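Local structure of sorbitol-6-phosphate dehydrogenase (Erwinia amylovora CFBP1430, 5O3Z) at residues A[8-13]-A[32-37]; A[20-25]-A[232-237]; A[88-93]-A[141-146]; A[186-191]-A[254-259]. The protein catalyses the oxidation of sorbitol 6-phosphate at C2, probably giving fructose 6-phosphate with NAD+ as the electron acceptor. All coordinates share one frame; numbering follows the deposited sequence.

Contact 1: A[8-13]-A[32-37]; sequences VAVVIG and HVAVAD
Ala9 O takes a hydrogen bond from Ala34 N at 2.8 Å, nearly straight (N-H...O 172°), and a weaker CA-H...O contact from Val33, whose CA lies 3.4 Å from Ala9 O. Such a pairing recurs further along: Ala34 O takes Val11 N at 2.9 Å together with a CA-H from Val10. Five backbone bonds in all tie the two parallel strands, and the last of them, Gly13 N to Ala36 O, is the most bent at 136°. On one face Ala34 CB and Ala36 CB sit beside Val10 and Ile12; the bent isoleucine brings its CD1 to 4.2 Å from Ala36 CB, and this face packs against helix 69-83. On the other face, packed against helix 17-28, Val11 CG2 approaches Val33 CG1 at 4.4 Å. The end of the Asp37 side chain comes near Gly13, just past strand 8-12. Its CG is anti to the backbone N (chi1 -157°). OD2 lies 3.2 Å from Gly13 CA and accepts Gly15 N, linking the end of strand 32-37 to the turn after strand 8-12. OD1 accepts Asn39 N, so each carboxylate oxygen has a backbone N-H from the chain following one of the strands. Parallel strands joined through helix 17-28 form the first beta-alpha-beta unit of a Rossmann fold; its glycine-rich turn and the acid ending its second strand are, in NAD-dependent short-chain dehydrogenases, typically where the adenosine part of the cofactor binds.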
loop_
_atom_site.group_PDB
_atom_site.type_symbol
_atom_site.label_atom_id
_atom_site.label_comp_id
_atom_site.label_asym_id
_atom_site.label_seq_id
_atom_site.Cartn_x
_atom_site.Cartn_y
_atom_site.Cartn_z
ATOM N N VAL A 8 4.862 -9.113 -32.134
ATOM C CA VAL A 8 4.981 -10.511 -31.711
ATOM C C VAL A 8 4.825 -10.622 -30.199
ATOM O O VAL A 8 5.579 -9.975 -29.495
ATOM C CB VAL A 8 6.412 -10.988 -32.041
ATOM C CG1 VAL A 8 6.701 -12.329 -31.435
ATOM C CG2 VAL A 8 6.600 -11.006 -33.547
ATOM N N ALA A 9 3.920 -11.480 -29.751
ATOM C CA ALA A 9 3.753 -11.761 -28.347
ATOM C C ALA A 9 4.378 -13.125 -28.118
ATOM O O ALA A 9 4.107 -14.066 -28.883
ATOM C CB ALA A 9 2.284 -11.871 -27.993
ATOM N N VAL A 10 5.174 -13.241 -27.072
ATOM C CA VAL A 10 5.632 -14.562 -26.539
ATOM C C VAL A 10 4.831 -14.862 -25.289
ATOM O O VAL A 10 4.869 -14.072 -24.319
ATOM C CB VAL A 10 7.138 -14.480 -26.190
ATOM C CG1 VAL A 10 7.672 -15.856 -25.828
ATOM C CG2 VAL A 10 7.924 -13.868 -27.346
ATOM N N VAL A 11 4.151 -15.996 -25.231
ATOM C CA VAL A 11 3.442 -16.407 -24.033
ATOM C C VAL A 11 4.063 -17.698 -23.444
ATOM O O VAL A 11 3.981 -18.787 -24.054
ATOM C CB VAL A 11 1.978 -16.670 -24.318
ATOM C CG1 VAL A 11 1.200 -16.992 -23.050
ATOM C CG2 VAL A 11 1.335 -15.480 -25.003
ATOM N N ILE A 12 4.660 -17.568 -22.247
ATOM C CA ILE A 12 5.259 -18.679 -21.503
ATOM C C ILE A 12 4.125 -19.286 -20.713
ATOM O O ILE A 12 3.433 -18.561 -19.889
ATOM C CB ILE A 12 6.342 -18.213 -20.495
ATOM C CG1 ILE A 12 7.271 -17.134 -21.047
ATOM C CG2 ILE A 12 7.151 -19.376 -19.901
ATOM C CD1 ILE A 12 8.101 -17.512 -22.240
ATOM N N GLY A 13 3.939 -20.581 -20.885
ATOM C CA GLY A 13 2.783 -21.307 -20.294
ATOM C C GLY A 13 1.544 -21.195 -21.174
ATOM O O GLY A 13 0.449 -21.466 -20.721
ATOM N N HIS A 32 1.178 -11.642 -33.865
ATOM C CA HIS A 32 1.849 -12.956 -34.091
ATOM C C HIS A 32 2.215 -13.549 -32.726
ATOM O O HIS A 32 2.668 -12.827 -31.847
ATOM C CB HIS A 32 3.088 -12.805 -34.938
ATOM C CG HIS A 32 2.788 -12.679 -36.392
ATOM N ND1 HIS A 32 2.316 -11.510 -36.959
ATOM C CD2 HIS A 32 2.926 -13.570 -37.406
ATOM C CE1 HIS A 32 2.163 -11.701 -38.263
ATOM N NE2 HIS A 32 2.530 -12.941 -38.553
ATOM N N VAL A 33 1.968 -14.829 -32.540
ATOM C CA VAL A 33 2.081 -15.416 -31.216
ATOM C C VAL A 33 3.122 -16.538 -31.227
ATOM O O VAL A 33 3.092 -17.422 -32.098
ATOM C CB VAL A 33 0.742 -15.911 -30.678
ATOM C CG1 VAL A 33 0.906 -16.478 -29.266
ATOM C CG2 VAL A 33 -0.284 -14.769 -30.650
ATOM N N ALA A 34 4.070 -16.450 -30.292
ATOM C CA ALA A 34 4.973 -17.559 -29.955
ATOM C C ALA A 34 4.397 -18.271 -28.721
ATOM O O ALA A 34 4.416 -17.697 -27.620
ATOM C CB ALA A 34 6.365 -17.025 -29.704
ATOM N N VAL A 35 3.803 -19.449 -28.927
ATOM C CA VAL A 35 3.228 -20.317 -27.865
ATOM C C VAL A 35 4.364 -21.179 -27.260
ATOM O O VAL A 35 4.838 -22.158 -27.942
ATOM C CB VAL A 35 2.097 -21.212 -28.393
ATOM C CG1 VAL A 35 1.388 -22.007 -27.299
ATOM C CG2 VAL A 35 1.099 -20.355 -29.190
ATOM N N ALA A 36 4.808 -20.813 -26.032
ATOM C CA ALA A 36 5.947 -21.474 -25.358
ATOM C C ALA A 36 5.432 -22.305 -24.182
ATOM O O ALA A 36 4.675 -21.813 -23.318
ATOM C CB ALA A 36 6.991 -20.458 -24.952
ATOM N N ASP A 37 5.785 -23.588 -24.126
ATOM C CA ASP A 37 5.276 -24.403 -23.052
ATOM C C ASP A 37 6.131 -25.647 -22.724
ATOM O O ASP A 37 6.880 -26.162 -23.565
ATOM C CB ASP A 37 3.837 -24.797 -23.400
ATOM C CG ASP A 37 3.017 -25.152 -22.206
ATOM O OD1 ASP A 37 3.041 -26.377 -21.870
ATOM O OD2 ASP A 37 2.327 -24.215 -21.612
#

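Contact 2: A[20-25]-A[232-237]; sequences AFLCEG and QDVLNV
Leu235 and Phe21 both carry CG anti to the backbone N (chi1 -176° in the leucine), which sends each side chain out across the gap between their helices. There they cross at about a right angle: Leu235 CD2 comes to 3.5 Å from Phe21 CE1, approaching the ring obliquely. The same methyl lies 3.7 Å from Gly25 CA, so the leucine tip settles against bare backbone where glycine has no side chain. On its other flank Leu22 CD2 reaches in beside the leucine, 4.0 Å from Leu235 CD1, and meets Val234 CG1 at 4.1 Å. A polar group borders the contact: the Gln232 chain bends at chi2, and its OE1 lies at the edge of the Phe21 ring, in the ring plane and 3.5 Å from CZ, with the amide plane turned 69° from the ring. The amide is steadied by its own helix: Gln232 NE2 donates to Asn236 OD1 at 3.1 Å, arriving above the plane of that carbonyl. The helix axes approach to 9.9 Å and cross at -49°, both helices lying on one face of the central sheet; Phe21 also meets the ring of Tyr231. Beyond the contact, Val237 packs on Phe240 of the second subunit, so helix 231-242 serves both the fold and the assembly. With a leucine as the centrepiece and mainly apolar contacts across the helix pair, cohesion here probably comes mainly from burial of apolar surface; the glutamine oxygen at the partly positive ring edge probably adds a small electrostatic attraction.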
loop_
_atom_site.group_PDB
_atom_site.type_symbol
_atom_site.label_atom_id
_atom_site.label_comp_id
_atom_site.label_asym_id
_atom_site.label_seq_id
_atom_site.Cartn_x
_atom_site.Cartn_y
_atom_site.Cartn_z
ATOM N N ALA A 20 -3.436 -20.519 -22.780
ATOM C CA ALA A 20 -3.947 -20.859 -24.120
ATOM C C ALA A 20 -4.992 -19.814 -24.579
ATOM O O ALA A 20 -4.978 -19.364 -25.704
ATOM C CB ALA A 20 -4.539 -22.261 -24.121
ATOM N N PHE A 21 -5.850 -19.407 -23.638
ATOM C CA PHE A 21 -6.822 -18.366 -23.890
ATOM C C PHE A 21 -6.159 -17.058 -24.238
ATOM O O PHE A 21 -6.651 -16.389 -25.125
ATOM C CB PHE A 21 -7.730 -18.192 -22.676
ATOM C CG PHE A 21 -8.910 -17.272 -22.908
ATOM C CD1 PHE A 21 -8.758 -15.878 -22.861
ATOM C CD2 PHE A 21 -10.193 -17.801 -23.114
ATOM C CE1 PHE A 21 -9.858 -15.036 -23.074
ATOM C CE2 PHE A 21 -11.299 -16.968 -23.296
ATOM C CZ PHE A 21 -11.138 -15.593 -23.264
ATOM N N LEU A 22 -5.064 -16.660 -23.556
ATOM C CA LEU A 22 -4.412 -15.404 -23.896
ATOM C C LEU A 22 -3.767 -15.448 -25.270
ATOM O O LEU A 22 -3.756 -14.442 -25.965
ATOM C CB LEU A 22 -3.376 -15.001 -22.854
ATOM C CG LEU A 22 -3.885 -14.719 -21.454
ATOM C CD1 LEU A 22 -2.678 -14.582 -20.512
ATOM C CD2 LEU A 22 -4.703 -13.420 -21.452
ATOM N N CYS A 23 -3.183 -16.611 -25.632
ATOM C CA CYS A 23 -2.598 -16.786 -27.001
ATOM C C CYS A 23 -3.658 -16.551 -28.090
ATOM O O CYS A 23 -3.422 -15.838 -29.046
ATOM C CB CYS A 23 -2.000 -18.197 -27.152
ATOM S SG CYS A 23 -0.462 -18.431 -26.228
ATOM N N GLU A 24 -4.825 -17.131 -27.909
ATOM C CA GLU A 24 -5.910 -16.980 -28.914
ATOM C C GLU A 24 -6.407 -15.532 -28.991
ATOM O O GLU A 24 -6.615 -14.929 -30.085
ATOM C CB GLU A 24 -7.072 -17.873 -28.564
ATOM C CG GLU A 24 -6.664 -19.325 -28.487
ATOM C CD GLU A 24 -7.815 -20.304 -28.620
ATOM O OE1 GLU A 24 -8.787 -20.016 -29.349
ATOM O OE2 GLU A 24 -7.730 -21.382 -28.021
ATOM N N GLY A 25 -6.536 -14.951 -27.799
ATOM C CA GLY A 25 -6.976 -13.580 -27.654
ATOM C C GLY A 25 -6.003 -12.612 -28.256
ATOM O O GLY A 25 -6.405 -11.643 -28.853
ATOM N N GLN A 232 -11.594 -13.672 -19.801
ATOM C CA GLN A 232 -11.751 -12.485 -20.632
ATOM C C GLN A 232 -11.369 -11.187 -19.883
ATOM O O GLN A 232 -10.800 -10.270 -20.457
ATOM C CB GLN A 232 -13.191 -12.408 -21.212
ATOM C CG GLN A 232 -13.388 -11.262 -22.187
ATOM C CD GLN A 232 -12.695 -11.503 -23.496
ATOM O OE1 GLN A 232 -12.825 -12.593 -24.055
ATOM N NE2 GLN A 232 -11.978 -10.561 -23.973
ATOM N N ASP A 233 -11.660 -11.126 -18.594
ATOM C CA ASP A 233 -11.202 -9.937 -17.790
ATOM C C ASP A 233 -9.703 -9.829 -17.844
ATOM O O ASP A 233 -9.160 -8.816 -18.042
ATOM C CB ASP A 233 -11.621 -10.075 -16.337
ATOM C CG ASP A 233 -13.072 -10.290 -16.162
ATOM O OD1 ASP A 233 -13.878 -9.535 -16.768
ATOM O OD2 ASP A 233 -13.397 -11.196 -15.413
ATOM N N VAL A 234 -9.028 -10.960 -17.739
ATOM C CA VAL A 234 -7.588 -10.962 -17.815
ATOM C C VAL A 234 -7.076 -10.407 -19.118
ATOM O O VAL A 234 -6.230 -9.505 -19.168
ATOM C CB VAL A 234 -7.021 -12.379 -17.550
ATOM C CG1 VAL A 234 -5.500 -12.366 -17.595
ATOM C CG2 VAL A 234 -7.458 -12.902 -16.189
ATOM N N LEU A 235 -7.587 -10.999 -20.211
ATOM C CA LEU A 235 -7.291 -10.569 -21.558
ATOM C C LEU A 235 -7.497 -9.088 -21.769
ATOM O O LEU A 235 -6.617 -8.407 -22.273
ATOM C CB LEU A 235 -8.119 -11.444 -22.538
ATOM C CG LEU A 235 -7.896 -11.235 -24.040
ATOM C CD1 LEU A 235 -6.444 -11.466 -24.436
ATOM C CD2 LEU A 235 -8.806 -12.186 -24.812
ATOM N N ASN A 236 -8.628 -8.567 -21.253
ATOM C CA ASN A 236 -9.012 -7.156 -21.434
ATOM C C ASN A 236 -7.959 -6.255 -20.922
ATOM O O ASN A 236 -7.411 -5.407 -21.658
ATOM C CB ASN A 236 -10.395 -6.899 -20.785
ATOM C CG ASN A 236 -11.551 -7.426 -21.655
ATOM O OD1 ASN A 236 -11.339 -7.732 -22.833
ATOM N ND2 ASN A 236 -12.776 -7.566 -21.072
ATOM N N VAL A 237 -7.596 -6.491 -19.645
ATOM C CA VAL A 237 -6.617 -5.690 -18.939
ATOM C C VAL A 237 -5.210 -5.873 -19.559
ATOM O O VAL A 237 -4.447 -4.913 -19.772
ATOM C CB VAL A 237 -6.607 -6.104 -17.448
ATOM C CG1 VAL A 237 -5.469 -5.454 -16.700
ATOM C CG2 VAL A 237 -7.928 -5.796 -16.741
#

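Contact 3: A[88-93]-A[141-146]; sequences LLVYSA and IQINSK
Ile143 packs closely on Tyr91 and Ser92, whereas the chain just after it draws clear of segment 88-93. The close part rests on Tyr91 O, which accepts Ile143 N at 2.8 Å and also has Ile143 CB and CG1 near it. With CG1 beside its own backbone N (chi1 -55°), Ile143 places this carbon 3.6 Å from Ser92 CB, the closest side-chain to side-chain approach across the segments. Further back Tyr91 N donates to Ile141 O at 3.1 Å, and Ile141 N to Leu89 O. The methyls are less tight: Leu88 CD1 and Ile141 CD1 stand 4.0 Å apart, and Val90 CG1 reaches Ile143 CD1 at 4.3 Å, on the face that helix 231-242 covers. Tyr91 and Gln142 point to the other face, toward helix 106-133, where Tyr91 OH is bonded to Val115 O. These are the fourth and fifth strands of the parallel Rossmann sheet, paired near the centre of the chain; in this family the active site forms beyond their C-terminal ends. Toward that end Ser92, despite its packing on Ile143, and Ala93 are partly exposed. The buried Asn144 and Ser145 do not touch 88-93 and bond within their own segment: Asn144 ND2 donates to Gln142 OE1 at 2.9 Å, from above the carbonyl plane, while Asn144 OD1 accepts Ser145 N in plane, on a lone pair. Asn144 ND2 is held in addition by Lys162 O, and Gln142 OE1 by Ser185 OG.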
loop_
_atom_site.group_PDB
_atom_site.type_symbol
_atom_site.label_atom_id
_atom_site.label_comp_id
_atom_site.label_asym_id
_atom_site.label_seq_id
_atom_site.Cartn_x
_atom_site.Cartn_y
_atom_site.Cartn_z
ATOM N N LEU A 88 6.045 -8.124 -26.802
ATOM C CA LEU A 88 5.298 -8.414 -25.590
ATOM C C LEU A 88 5.759 -9.751 -25.027
ATOM O O LEU A 88 5.621 -10.788 -25.742
ATOM C CB LEU A 88 3.805 -8.484 -25.881
ATOM C CG LEU A 88 2.882 -8.994 -24.761
ATOM C CD1 LEU A 88 2.988 -8.050 -23.589
ATOM C CD2 LEU A 88 1.427 -9.080 -25.220
ATOM N N LEU A 89 6.223 -9.787 -23.773
ATOM C CA LEU A 89 6.346 -11.062 -23.029
ATOM C C LEU A 89 5.184 -11.223 -22.057
ATOM O O LEU A 89 4.979 -10.313 -21.227
ATOM C CB LEU A 89 7.685 -11.129 -22.262
ATOM C CG LEU A 89 7.925 -12.304 -21.266
ATOM C CD1 LEU A 89 8.061 -13.623 -22.080
ATOM C CD2 LEU A 89 9.178 -12.074 -20.423
ATOM N N VAL A 90 4.428 -12.321 -22.153
ATOM C CA VAL A 90 3.494 -12.709 -21.154
ATOM C C VAL A 90 4.013 -13.920 -20.394
ATOM O O VAL A 90 4.223 -14.999 -20.980
ATOM C CB VAL A 90 2.095 -12.965 -21.727
ATOM C CG1 VAL A 90 1.100 -13.280 -20.635
ATOM C CG2 VAL A 90 1.639 -11.767 -22.522
ATOM N N TYR A 91 4.201 -13.751 -19.070
ATOM C CA TYR A 91 4.640 -14.842 -18.223
ATOM C C TYR A 91 3.511 -15.344 -17.375
ATOM O O TYR A 91 3.004 -14.667 -16.410
ATOM C CB TYR A 91 5.887 -14.475 -17.372
ATOM C CG TYR A 91 6.511 -15.681 -16.656
ATOM C CD1 TYR A 91 6.074 -16.116 -15.384
ATOM C CD2 TYR A 91 7.533 -16.386 -17.252
ATOM C CE1 TYR A 91 6.659 -17.213 -14.769
ATOM C CE2 TYR A 91 8.094 -17.476 -16.650
ATOM C CZ TYR A 91 7.656 -17.910 -15.445
ATOM O OH TYR A 91 8.329 -19.003 -14.944
ATOM N N SER A 92 3.097 -16.528 -17.745
ATOM C CA SER A 92 1.976 -17.156 -17.144
ATOM C C SER A 92 2.342 -18.557 -16.654
ATOM O O SER A 92 2.273 -19.527 -17.383
ATOM C CB SER A 92 0.845 -17.138 -18.167
ATOM O OG SER A 92 -0.278 -17.744 -17.597
ATOM N N ALA A 93 2.680 -18.668 -15.387
ATOM C CA ALA A 93 3.136 -19.902 -14.795
ATOM C C ALA A 93 2.854 -19.907 -13.309
ATOM O O ALA A 93 2.606 -18.851 -12.691
ATOM C CB ALA A 93 4.628 -20.067 -15.053
ATOM N N ILE A 141 4.397 -8.472 -19.202
ATOM C CA ILE A 141 3.275 -8.590 -18.301
ATOM C C ILE A 141 3.344 -9.901 -17.622
ATOM O O ILE A 141 3.290 -10.945 -18.282
ATOM C CB ILE A 141 1.949 -8.425 -19.055
ATOM C CG1 ILE A 141 1.804 -6.942 -19.466
ATOM C CG2 ILE A 141 0.770 -8.812 -18.179
ATOM C CD1 ILE A 141 0.784 -6.694 -20.551
ATOM N N GLN A 142 3.367 -9.885 -16.276
ATOM C CA GLN A 142 3.279 -11.113 -15.489
ATOM C C GLN A 142 1.889 -11.454 -14.979
ATOM O O GLN A 142 1.205 -10.625 -14.384
ATOM C CB GLN A 142 4.172 -10.975 -14.239
ATOM C CG GLN A 142 4.440 -12.294 -13.506
ATOM C CD GLN A 142 4.650 -12.144 -11.963
ATOM O OE1 GLN A 142 4.398 -11.083 -11.359
ATOM N NE2 GLN A 142 5.025 -13.267 -11.318
ATOM N N ILE A 143 1.488 -12.690 -15.087
ATOM C CA ILE A 143 0.254 -13.165 -14.425
ATOM C C ILE A 143 0.582 -13.442 -12.944
ATOM O O ILE A 143 1.447 -14.236 -12.660
ATOM C CB ILE A 143 -0.281 -14.419 -15.090
ATOM C CG1 ILE A 143 -0.492 -14.190 -16.611
ATOM C CG2 ILE A 143 -1.557 -14.845 -14.430
ATOM C CD1 ILE A 143 -1.170 -12.834 -16.983
ATOM N N ASN A 144 -0.085 -12.724 -12.025
ATOM C CA ASN A 144 0.172 -12.810 -10.623
ATOM C C ASN A 144 -1.228 -13.075 -10.042
ATOM O O ASN A 144 -2.138 -13.563 -10.769
ATOM C CB ASN A 144 0.933 -11.532 -10.189
ATOM C CG ASN A 144 1.663 -11.680 -8.839
ATOM O OD1 ASN A 144 1.078 -12.072 -7.818
ATOM N ND2 ASN A 144 2.918 -11.339 -8.849
ATOM N N SER A 145 -1.440 -12.708 -8.790
ATOM C CA SER A 145 -2.486 -13.242 -7.982
ATOM C C SER A 145 -2.777 -12.196 -6.913
ATOM O O SER A 145 -1.883 -11.433 -6.529
ATOM C CB SER A 145 -2.032 -14.515 -7.308
ATOM O OG SER A 145 -2.995 -15.041 -6.371
ATOM N N LYS A 146 -3.978 -12.217 -6.378
ATOM C CA LYS A 146 -4.221 -11.444 -5.157
ATOM C C LYS A 146 -3.330 -11.923 -3.984
ATOM O O LYS A 146 -2.988 -11.148 -3.090
ATOM C CB LYS A 146 -5.693 -11.469 -4.818
ATOM C CG LYS A 146 -6.230 -12.804 -4.438
ATOM C CD LYS A 146 -7.663 -12.627 -3.994
ATOM C CE LYS A 146 -8.446 -13.912 -3.989
ATOM N NZ LYS A 146 -8.219 -14.611 -2.695
#

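Contact 4: A[186-191]-A[254-259]; sequences LMLGNL and INVTGG
Leu186 and Ile254 lie side by side and point the same way, with Leu186 CD2 3.9 Å from Ile254 CB; Leu188 and Val256 repeat this two residues further on, Leu188 CD2 meeting Val256 CB at 4.1 Å. Both pairs face helix 231-242, where Val237 and Val234 receive them. Met187 and Asn255, on the opposite face, are set obliquely instead. Met187 CB lies 3.6 Å from Asn255 ND2; chi1 of -31°, off the staggered value, sets CG beside the same nitrogen at 3.8 Å, and the methionine bends again at chi2 and chi3. That amide nitrogen is buried against the carbons and has no partner in the model, whereas Asn255 OD1 is bonded to Gln252 NE2 of the second subunit. The backbones run parallel as the last two strands of the Rossmann sheet, 253-256 being its outermost strand within the chain. Met187 N donates to Ile254 O at 2.8 Å and Gly189 N to Val256 O at 2.9 Å, while Val256 N donates to Met187 O at 3.1 Å. Thr257 CG2 comes 3.4 Å from that same Met187 O. The hydroxyl of Thr257 is placed between backbone N and carbonyl carbon (chi1 75°) and is bonded to Val261 N, which ties the loop after the strand to the chain's end. Val256 also packs on Tyr248 of the second subunit.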
loop_
_atom_site.group_PDB
_atom_site.type_symbol
_atom_site.label_atom_id
_atom_site.label_comp_id
_atom_site.label_asym_id
_atom_site.label_seq_id
_atom_site.Cartn_x
_atom_site.Cartn_y
_atom_site.Cartn_z
ATOM N N LEU A 186 -0.216 -8.518 -13.046
ATOM C CA LEU A 186 -1.666 -8.524 -12.981
ATOM C C LEU A 186 -2.108 -9.345 -11.845
ATOM O O LEU A 186 -1.837 -10.535 -11.816
ATOM C CB LEU A 186 -2.306 -9.092 -14.284
ATOM C CG LEU A 186 -2.031 -8.423 -15.613
ATOM C CD1 LEU A 186 -3.021 -8.916 -16.697
ATOM C CD2 LEU A 186 -2.055 -6.885 -15.469
ATOM N N MET A 187 -2.791 -8.733 -10.866
ATOM C CA MET A 187 -3.121 -9.430 -9.681
ATOM C C MET A 187 -4.489 -10.031 -9.789
ATOM O O MET A 187 -5.499 -9.437 -9.439
ATOM C CB MET A 187 -2.906 -8.507 -8.436
ATOM C CG MET A 187 -1.778 -7.492 -8.605
ATOM S SD MET A 187 -0.136 -8.239 -8.816
ATOM C CE MET A 187 0.157 -8.947 -7.171
ATOM N N LEU A 188 -4.574 -11.260 -10.240
ATOM C CA LEU A 188 -5.888 -11.873 -10.486
ATOM C C LEU A 188 -6.592 -12.314 -9.269
ATOM O O LEU A 188 -5.979 -12.792 -8.314
ATOM C CB LEU A 188 -5.741 -13.104 -11.396
ATOM C CG LEU A 188 -5.005 -12.809 -12.715
ATOM C CD1 LEU A 188 -5.068 -14.031 -13.587
ATOM C CD2 LEU A 188 -5.418 -11.568 -13.485
ATOM N N GLY A 189 -7.931 -12.215 -9.269
ATOM C CA GLY A 189 -8.725 -12.903 -8.280
ATOM C C GLY A 189 -8.814 -14.372 -8.684
ATOM O O GLY A 189 -8.032 -14.833 -9.511
ATOM N N ASN A 190 -9.795 -15.068 -8.150
ATOM C CA ASN A 190 -9.930 -16.500 -8.290
ATOM C C ASN A 190 -10.641 -16.835 -9.602
ATOM O O ASN A 190 -11.694 -16.261 -9.900
ATOM C CB ASN A 190 -10.766 -17.074 -7.143
ATOM C CG ASN A 190 -10.120 -16.909 -5.773
ATOM O OD1 ASN A 190 -8.995 -17.373 -5.544
ATOM N ND2 ASN A 190 -10.892 -16.374 -4.809
ATOM N N LEU A 191 -10.053 -17.734 -10.394
ATOM C CA LEU A 191 -10.618 -18.173 -11.688
ATOM C C LEU A 191 -11.466 -19.399 -11.386
ATOM O O LEU A 191 -11.054 -20.553 -11.590
ATOM C CB LEU A 191 -9.487 -18.466 -12.635
ATOM C CG LEU A 191 -8.425 -17.370 -12.711
ATOM C CD1 LEU A 191 -7.146 -17.942 -13.280
ATOM C CD2 LEU A 191 -8.912 -16.269 -13.612
ATOM N N ILE A 254 -1.619 -4.425 -11.024
ATOM C CA ILE A 254 -2.947 -4.041 -11.482
ATOM C C ILE A 254 -3.960 -5.049 -10.956
ATOM O O ILE A 254 -3.915 -6.212 -11.281
ATOM C CB ILE A 254 -2.977 -4.033 -13.017
ATOM C CG1 ILE A 254 -2.038 -3.024 -13.612
ATOM C CG2 ILE A 254 -4.358 -3.787 -13.510
ATOM C CD1 ILE A 254 -2.059 -1.576 -13.055
ATOM N N ASN A 255 -4.860 -4.638 -10.073
ATOM C CA ASN A 255 -5.793 -5.564 -9.531
ATOM C C ASN A 255 -6.872 -5.912 -10.529
ATOM O O ASN A 255 -7.394 -5.019 -11.230
ATOM C CB ASN A 255 -6.441 -4.974 -8.269
ATOM C CG ASN A 255 -5.445 -4.761 -7.165
ATOM O OD1 ASN A 255 -5.368 -3.682 -6.540
ATOM N ND2 ASN A 255 -4.671 -5.728 -6.941
ATOM N N VAL A 256 -7.266 -7.177 -10.542
ATOM C CA VAL A 256 -8.345 -7.652 -11.388
ATOM C C VAL A 256 -9.084 -8.581 -10.517
ATOM O O VAL A 256 -8.984 -9.848 -10.617
ATOM C CB VAL A 256 -7.772 -8.378 -12.644
ATOM C CG1 VAL A 256 -8.889 -8.760 -13.578
ATOM C CG2 VAL A 256 -6.797 -7.462 -13.377
ATOM N N THR A 257 -9.825 -7.976 -9.572
ATOM C CA THR A 257 -10.302 -8.728 -8.422
ATOM C C THR A 257 -11.776 -8.529 -8.097
ATOM O O THR A 257 -12.250 -9.047 -7.092
ATOM C CB THR A 257 -9.504 -8.466 -7.090
ATOM O OG1 THR A 257 -9.832 -7.163 -6.492
ATOM C CG2 THR A 257 -7.967 -8.693 -7.213
ATOM N N GLY A 258 -12.507 -7.818 -8.944
ATOM C CA GLY A 258 -13.934 -7.474 -8.628
ATOM C C GLY A 258 -14.094 -6.691 -7.363
ATOM O O GLY A 258 -15.128 -6.784 -6.680
ATOM N N GLY A 259 -13.066 -5.889 -7.047
ATOM C CA GLY A 259 -13.040 -5.107 -5.814
ATOM C C GLY A 259 -12.678 -5.758 -4.505
ATOM O O GLY A 259 -12.731 -5.110 -3.440
#

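From the N terminus, contact 1 closes first, pairing strand 32-37 with strand 8-12 after the crossover through helix 17-28. That helix carries segment 20-25, so contact 2, which waits some two hundred residues for helix 231-242, crosses contact 1. Contact 3 follows contact 1 in series and is nested within the long loop of contact 2. Contact 4 opens after contact 3 has closed and crosses contact 2, since helix 231-242 lies between its segments. Strands 8-12 and 88-91 are neighbours, as are 139-145 and 182-188, so contacts 1, 3 and 4 share one sheet; contact 2 spans its covering helices, and its helix 231-242 and contact 4 both touch the second subunit.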